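Local coordinates for protein putative type 11 methyltransferase (Sulfolobus solfataricus, PDB 3I9F) that probably acts as an S-adenosylmethionine-dependent methyltransferase, although its substrate is not known, and binds zinc ions in the crystal, at residues V22-G27 with Y43-N48; P72-D77 with I101-G106. All coordinates share one frame; numbering follows the deposited sequence.

Interaction 1 (V22-G27 with Y43-N48); sequences VDYGCG and YCIDIN
Ile-45 sits between Val-22 and the Tyr-24 ring on the sheet face it shares with them, where strands 19-24 and 39-45 run parallel in the Rossmann-like methyltransferase fold. From its CB, 4.0 Å from Asp-23 O, CG2 branches toward the ring and meets Tyr-24 CE1 at 4.0 Å. CG1, anti to the carbonyl carbon (chi1 -49°), crosses Val-22 CG1 and delivers CD1 over the ring centre, 4.2 Å from the Tyr-24 centroid, in a CH-pi contact. Phe-81 also stacks with this ring. On the reverse face Cys-26 SG presses on Cys-44 CB at 3.4 Å.

The strands are laced by Asp-23 N to Tyr-43 O and Ile-45 N to Asp-23 O. Beyond them Ile-45 O takes two donors, Gly-25 N at 2.8 Å and Cys-26 N at 3.0 Å, which approach from opposite faces of its carbonyl plane as the chain turns into the glycine-rich loop. Gly-27 N then reaches the anti lone pair of Asp-46 OD1 at 2.6 Å, while OD2 accepts from Asn-48 N in an Asx turn. The DYGCG sequence fits the glycine-rich first motif of Rossmann-like methyltransferases, in which an acidic residue ending the second strand holds the cofactor ribose; Asp-46 is in the equivalent place and may do the same. In this cofactor-free structure its carboxylate bridges the glycine turn and the residue capping helix 49-58.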
loop_
_atom_site.group_PDB
_atom_site.type_symbol
_atom_site.label_atom_id
_atom_site.label_comp_id
_atom_site.label_asym_id
_atom_site.label_seq_id
_atom_site.Cartn_x
_atom_site.Cartn_y
_atom_site.Cartn_z
ATOM N N VAL B 22 5.183 -4.617 10.172
ATOM C CA VAL B 22 4.950 -5.354 8.952
ATOM C C VAL B 22 4.847 -6.790 9.307
ATOM O O VAL B 22 5.750 -7.279 9.921
ATOM C CB VAL B 22 6.119 -5.184 7.962
ATOM C CG1 VAL B 22 6.022 -6.203 6.783
ATOM C CG2 VAL B 22 6.167 -3.762 7.430
ATOM N N ASP B 23 3.749 -7.459 8.947
ATOM C CA ASP B 23 3.651 -8.935 9.018
ATOM C C ASP B 23 4.056 -9.494 7.631
ATOM O O ASP B 23 3.282 -9.456 6.654
ATOM C CB ASP B 23 2.216 -9.391 9.410
ATOM C CG ASP B 23 2.089 -10.912 9.691
ATOM O OD1 ASP B 23 3.105 -11.635 9.820
ATOM O OD2 ASP B 23 0.941 -11.426 9.801
ATOM N N TYR B 24 5.278 -9.994 7.560
ATOM C CA TYR B 24 5.919 -10.399 6.292
ATOM C C TYR B 24 5.716 -11.912 6.089
ATOM O O TYR B 24 6.328 -12.726 6.754
ATOM C CB TYR B 24 7.411 -10.044 6.353
ATOM C CG TYR B 24 8.056 -9.762 5.021
ATOM C CD1 TYR B 24 7.753 -10.506 3.872
ATOM C CD2 TYR B 24 8.999 -8.777 4.906
ATOM C CE1 TYR B 24 8.339 -10.211 2.654
ATOM C CE2 TYR B 24 9.603 -8.511 3.696
ATOM C CZ TYR B 24 9.273 -9.236 2.581
ATOM O OH TYR B 24 9.881 -8.919 1.408
ATOM N N GLY B 25 4.844 -12.275 5.169
ATOM C CA GLY B 25 4.454 -13.652 4.995
ATOM C C GLY B 25 3.327 -13.915 5.965
ATOM O O GLY B 25 3.468 -14.663 6.901
ATOM N N CYS B 26 2.208 -13.245 5.746
ATOM C CA CYS B 26 1.129 -13.213 6.738
ATOM C C CYS B 26 0.216 -14.404 6.603
ATOM O O CYS B 26 -0.425 -14.769 7.569
ATOM C CB CYS B 26 0.320 -11.893 6.687
ATOM S SG CYS B 26 -0.497 -11.484 5.114
ATOM N N GLY B 27 0.166 -14.984 5.402
ATOM C CA GLY B 27 -0.553 -16.231 5.126
ATOM C C GLY B 27 -1.924 -16.335 5.766
ATOM O O GLY B 27 -2.842 -15.531 5.508
ATOM N N TYR B 43 1.025 -3.472 7.957
ATOM C CA TYR B 43 1.145 -4.005 6.613
ATOM C C TYR B 43 1.153 -5.525 6.688
ATOM O O TYR B 43 1.873 -6.102 7.513
ATOM C CB TYR B 43 2.456 -3.581 5.989
ATOM C CG TYR B 43 2.656 -2.121 5.725
ATOM C CD1 TYR B 43 2.135 -1.533 4.592
ATOM C CD2 TYR B 43 3.432 -1.328 6.578
ATOM C CE1 TYR B 43 2.333 -0.191 4.318
ATOM C CE2 TYR B 43 3.656 0.004 6.295
ATOM C CZ TYR B 43 3.100 0.568 5.159
ATOM O OH TYR B 43 3.285 1.905 4.860
ATOM N N CYS B 44 0.377 -6.167 5.831
ATOM C CA CYS B 44 0.431 -7.600 5.618
ATOM C C CYS B 44 0.927 -7.916 4.212
ATOM O O CYS B 44 0.289 -7.543 3.228
ATOM C CB CYS B 44 -0.954 -8.177 5.756
ATOM S SG CYS B 44 -1.523 -8.146 7.444
ATOM N N ILE B 45 2.046 -8.620 4.137
ATOM C CA ILE B 45 2.628 -9.052 2.869
ATOM C C ILE B 45 2.474 -10.562 2.637
ATOM O O ILE B 45 2.825 -11.376 3.475
ATOM C CB ILE B 45 4.138 -8.731 2.805
ATOM C CG1 ILE B 45 4.366 -7.276 3.224
ATOM C CG2 ILE B 45 4.675 -9.064 1.417
ATOM C CD1 ILE B 45 5.673 -6.691 2.870
ATOM N N ASP B 46 1.952 -10.933 1.489
ATOM C CA ASP B 46 1.988 -12.320 1.084
ATOM C C ASP B 46 1.838 -12.436 -0.425
ATOM O O ASP B 46 1.050 -11.737 -1.056
ATOM C CB ASP B 46 0.929 -13.173 1.826
ATOM C CG ASP B 46 1.332 -14.674 1.938
ATOM O OD1 ASP B 46 1.310 -15.219 3.073
ATOM O OD2 ASP B 46 1.699 -15.310 0.896
ATOM N N ILE B 47 2.649 -13.313 -0.989
ATOM C CA ILE B 47 2.564 -13.666 -2.389
ATOM C C ILE B 47 1.219 -14.339 -2.711
ATOM O O ILE B 47 0.690 -14.169 -3.777
ATOM C CB ILE B 47 3.717 -14.591 -2.781
ATOM C CG1 ILE B 47 3.652 -14.883 -4.285
ATOM C CG2 ILE B 47 3.666 -15.897 -1.969
ATOM C CD1 ILE B 47 4.971 -15.213 -4.891
ATOM N N ASN B 48 0.662 -15.078 -1.766
ATOM C CA ASN B 48 -0.636 -15.758 -1.945
ATOM C C ASN B 48 -1.800 -14.768 -1.987
ATOM O O ASN B 48 -2.185 -14.230 -0.964
ATOM C CB ASN B 48 -0.847 -16.789 -0.823
ATOM C CG ASN B 48 -2.209 -17.508 -0.910
ATOM O OD1 ASN B 48 -3.085 -17.140 -1.707
ATOM N ND2 ASN B 48 -2.374 -18.544 -0.113
#

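Interaction 2 (P72-D77 with I101-G106). With ZN (zinc ion), chain F.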
loop_
_atom_site.group_PDB
_atom_site.type_symbol
_atom_site.label_atom_id
_atom_site.label_comp_id
_atom_site.label_asym_id
_atom_site.label_seq_id
_atom_site.Cartn_x
_atom_site.Cartn_y
_atom_site.Cartn_z
ATOM N N PRO B 72 7.490 2.662 2.340
ATOM C CA PRO B 72 8.523 3.676 2.221
ATOM C C PRO B 72 9.837 3.321 2.910
ATOM O O PRO B 72 9.863 2.536 3.871
ATOM C CB PRO B 72 7.889 4.920 2.848
ATOM C CG PRO B 72 6.494 4.493 3.345
ATOM C CD PRO B 72 6.174 3.200 2.764
ATOM N N ASP B 73 10.916 3.925 2.433
ATOM C CA ASP B 73 12.212 3.714 3.025
ATOM C C ASP B 73 12.176 4.108 4.484
ATOM O O ASP B 73 11.511 5.081 4.826
ATOM C CB ASP B 73 13.271 4.570 2.329
ATOM C CG ASP B 73 13.526 4.161 0.866
ATOM O OD1 ASP B 73 13.074 3.070 0.374
ATOM O OD2 ASP B 73 14.212 4.981 0.205
ATOM N N ASN B 74 12.867 3.334 5.333
ATOM C CA ASN B 74 13.217 3.769 6.678
ATOM C C ASN B 74 11.985 4.240 7.410
ATOM O O ASN B 74 12.009 5.308 7.985
ATOM C CB ASN B 74 14.251 4.921 6.594
ATOM C CG ASN B 74 14.672 5.476 7.969
ATOM O OD1 ASN B 74 14.542 6.670 8.219
ATOM N ND2 ASN B 74 15.203 4.634 8.831
ATOM N N SER B 75 10.901 3.467 7.331
ATOM C CA SER B 75 9.625 3.846 7.893
ATOM C C SER B 75 9.050 2.833 8.890
ATOM O O SER B 75 7.936 3.065 9.396
ATOM C CB SER B 75 8.616 4.065 6.748
ATOM O OG SER B 75 7.734 2.949 6.525
ATOM N N VAL B 76 9.774 1.741 9.194
ATOM C CA VAL B 76 9.172 0.601 9.883
ATOM C C VAL B 76 9.871 0.248 11.202
ATOM O O VAL B 76 11.111 0.208 11.287
ATOM C CB VAL B 76 9.099 -0.687 8.944
ATOM C CG1 VAL B 76 8.691 -1.957 9.736
ATOM C CG2 VAL B 76 8.137 -0.455 7.808
ATOM N N ASP B 77 9.056 -0.034 12.214
ATOM C CA ASP B 77 9.555 -0.277 13.578
ATOM C C ASP B 77 9.780 -1.754 13.870
ATOM O O ASP B 77 10.868 -2.130 14.331
ATOM C CB ASP B 77 8.600 0.351 14.620
ATOM C CG ASP B 77 8.461 1.882 14.439
ATOM O OD1 ASP B 77 9.499 2.574 14.672
ATOM O OD2 ASP B 77 7.335 2.368 14.040
ATOM N N ILE B 101 13.382 -0.846 4.474
ATOM C CA ILE B 101 12.173 -0.310 5.066
ATOM C C ILE B 101 12.316 -0.135 6.558
ATOM O O ILE B 101 11.703 0.724 7.112
ATOM C CB ILE B 101 10.892 -1.135 4.749
ATOM C CG1 ILE B 101 10.987 -2.557 5.288
ATOM C CG2 ILE B 101 10.602 -1.142 3.248
ATOM C CD1 ILE B 101 9.698 -3.386 5.115
ATOM N N LEU B 102 13.133 -0.947 7.214
ATOM C CA LEU B 102 13.310 -0.866 8.669
ATOM C C LEU B 102 14.059 0.429 9.102
ATOM O O LEU B 102 14.993 0.876 8.428
ATOM C CB LEU B 102 14.080 -2.093 9.164
ATOM C CG LEU B 102 14.037 -2.396 10.658
ATOM C CD1 LEU B 102 12.631 -2.841 11.115
ATOM C CD2 LEU B 102 15.107 -3.431 11.012
ATOM N N LYS B 103 13.638 1.031 10.217
ATOM C CA LYS B 103 14.376 2.196 10.779
ATOM C C LYS B 103 15.733 1.764 11.340
ATOM O O LYS B 103 16.015 0.576 11.511
ATOM C CB LYS B 103 13.593 2.888 11.890
ATOM C CG LYS B 103 12.264 3.549 11.533
ATOM C CD LYS B 103 11.772 4.286 12.787
ATOM C CE LYS B 103 10.431 5.006 12.647
ATOM N NZ LYS B 103 10.519 6.218 11.713
ATOM N N ASP B 104 16.591 2.720 11.631
ATOM C CA ASP B 104 17.875 2.372 12.268
ATOM C C ASP B 104 17.716 1.625 13.597
ATOM O O ASP B 104 18.491 0.761 13.908
ATOM C CB ASP B 104 18.714 3.619 12.448
ATOM C CG ASP B 104 19.087 4.280 11.107
ATOM O OD1 ASP B 104 18.750 3.758 9.987
ATOM O OD2 ASP B 104 19.748 5.340 11.197
ATOM N N ASP B 105 16.675 1.941 14.356
ATOM C CA ASP B 105 16.416 1.329 15.655
ATOM C C ASP B 105 15.273 0.306 15.571
ATOM O O ASP B 105 14.670 -0.064 16.572
ATOM C CB ASP B 105 16.090 2.434 16.688
ATOM C CG ASP B 105 14.784 3.249 16.326
ATOM O OD1 ASP B 105 14.574 3.606 15.106
ATOM O OD2 ASP B 105 13.993 3.551 17.277
ATOM N N GLY B 106 14.999 -0.194 14.375
ATOM C CA GLY B 106 13.867 -1.111 14.193
ATOM C C GLY B 106 14.268 -2.480 14.659
ATOM O O GLY B 106 15.433 -2.698 14.908
HETATM ZN ZN ZN F . 19.623 4.482 8.418
#
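The Asn-74 carboxamide leans its ND2 end against the Lys-103 backbone, with Lys-103 CA 3.2 Å from ND2 and well outside the carboxamide plane, and the Asp-77 carboxylate has the Lys-103 methylenes CD and CE beside OD1, both to one side of its plane, with CE at 3.3 Å. These groups flank the exit of the helix in a beta-alpha-beta crossover of the Rossmann-like fold, where helix 91-101 gives way to the short strand 102-103 beside the start of strand 76-82. Ile-101 O receives Ser-75 N at 2.9 Å and, weakly, Val-76 N; Lys-103 N answers with a straight bond to Val-76 O (2.9 Å, 170°), completing a parallel bridge between Val-76 and Leu-102. Val-76 CG2 lies alongside Ile-101 CB, and Leu-102 CD1 comes up to the carbonyl oxygens of Val-76 and Asp-77.

Lys-103 extends past Val-76 O and turns only at chi4 (-69°), leaving NZ 4.8 Å from Asp-77 OD1, too far for a salt bridge, though the opposite charges would probably still attract; Asp-77 OD2 is taken by Val-20 N. An alanine in place of Lys-103 would probably leave Asp-77 OD1 without its methylene cover and remove the lysine charge from its neighbourhood. After Lys-103 a type I turn brings Gly-106 CA to 3.2 Å from Asp-77 O, a spot where any side chain would collide with Leu-102 CD1. Within this turn Asp-104 binds zinc together with His-166, His-168 and His-170, which belong to a C-terminal run of histidines that is probably an expression tag. Asp-104 OD1 holds the metal at 1.9 Å, while OD2 stands 2.9 Å from the zinc.

How the interactions relate
From the N terminus, strand 19-24 leads into the glycine turn and helix 32-36, and interaction 1 closes this first beta-alpha-beta unit when strand 39-45 returns. Helix 49-58 and strand 63-65 follow before the chain reaches 72-77; interaction 2 closes only after strand 76-82 and helix 91-101 have been passed. The two loops are therefore in series, neither nested nor crossed. Their centres lie about 17 Å apart, yet strands 19-24 and 76-82 are neighbours in one sheet, and Val-22 CG2 packs on Val-76 CG1 at 3.9 Å. Interaction 1 ties the C-terminal ends of strands 19-24 and 39-45, interaction 2 the entry of strand 76-82 to the connection leading into strand 106-113.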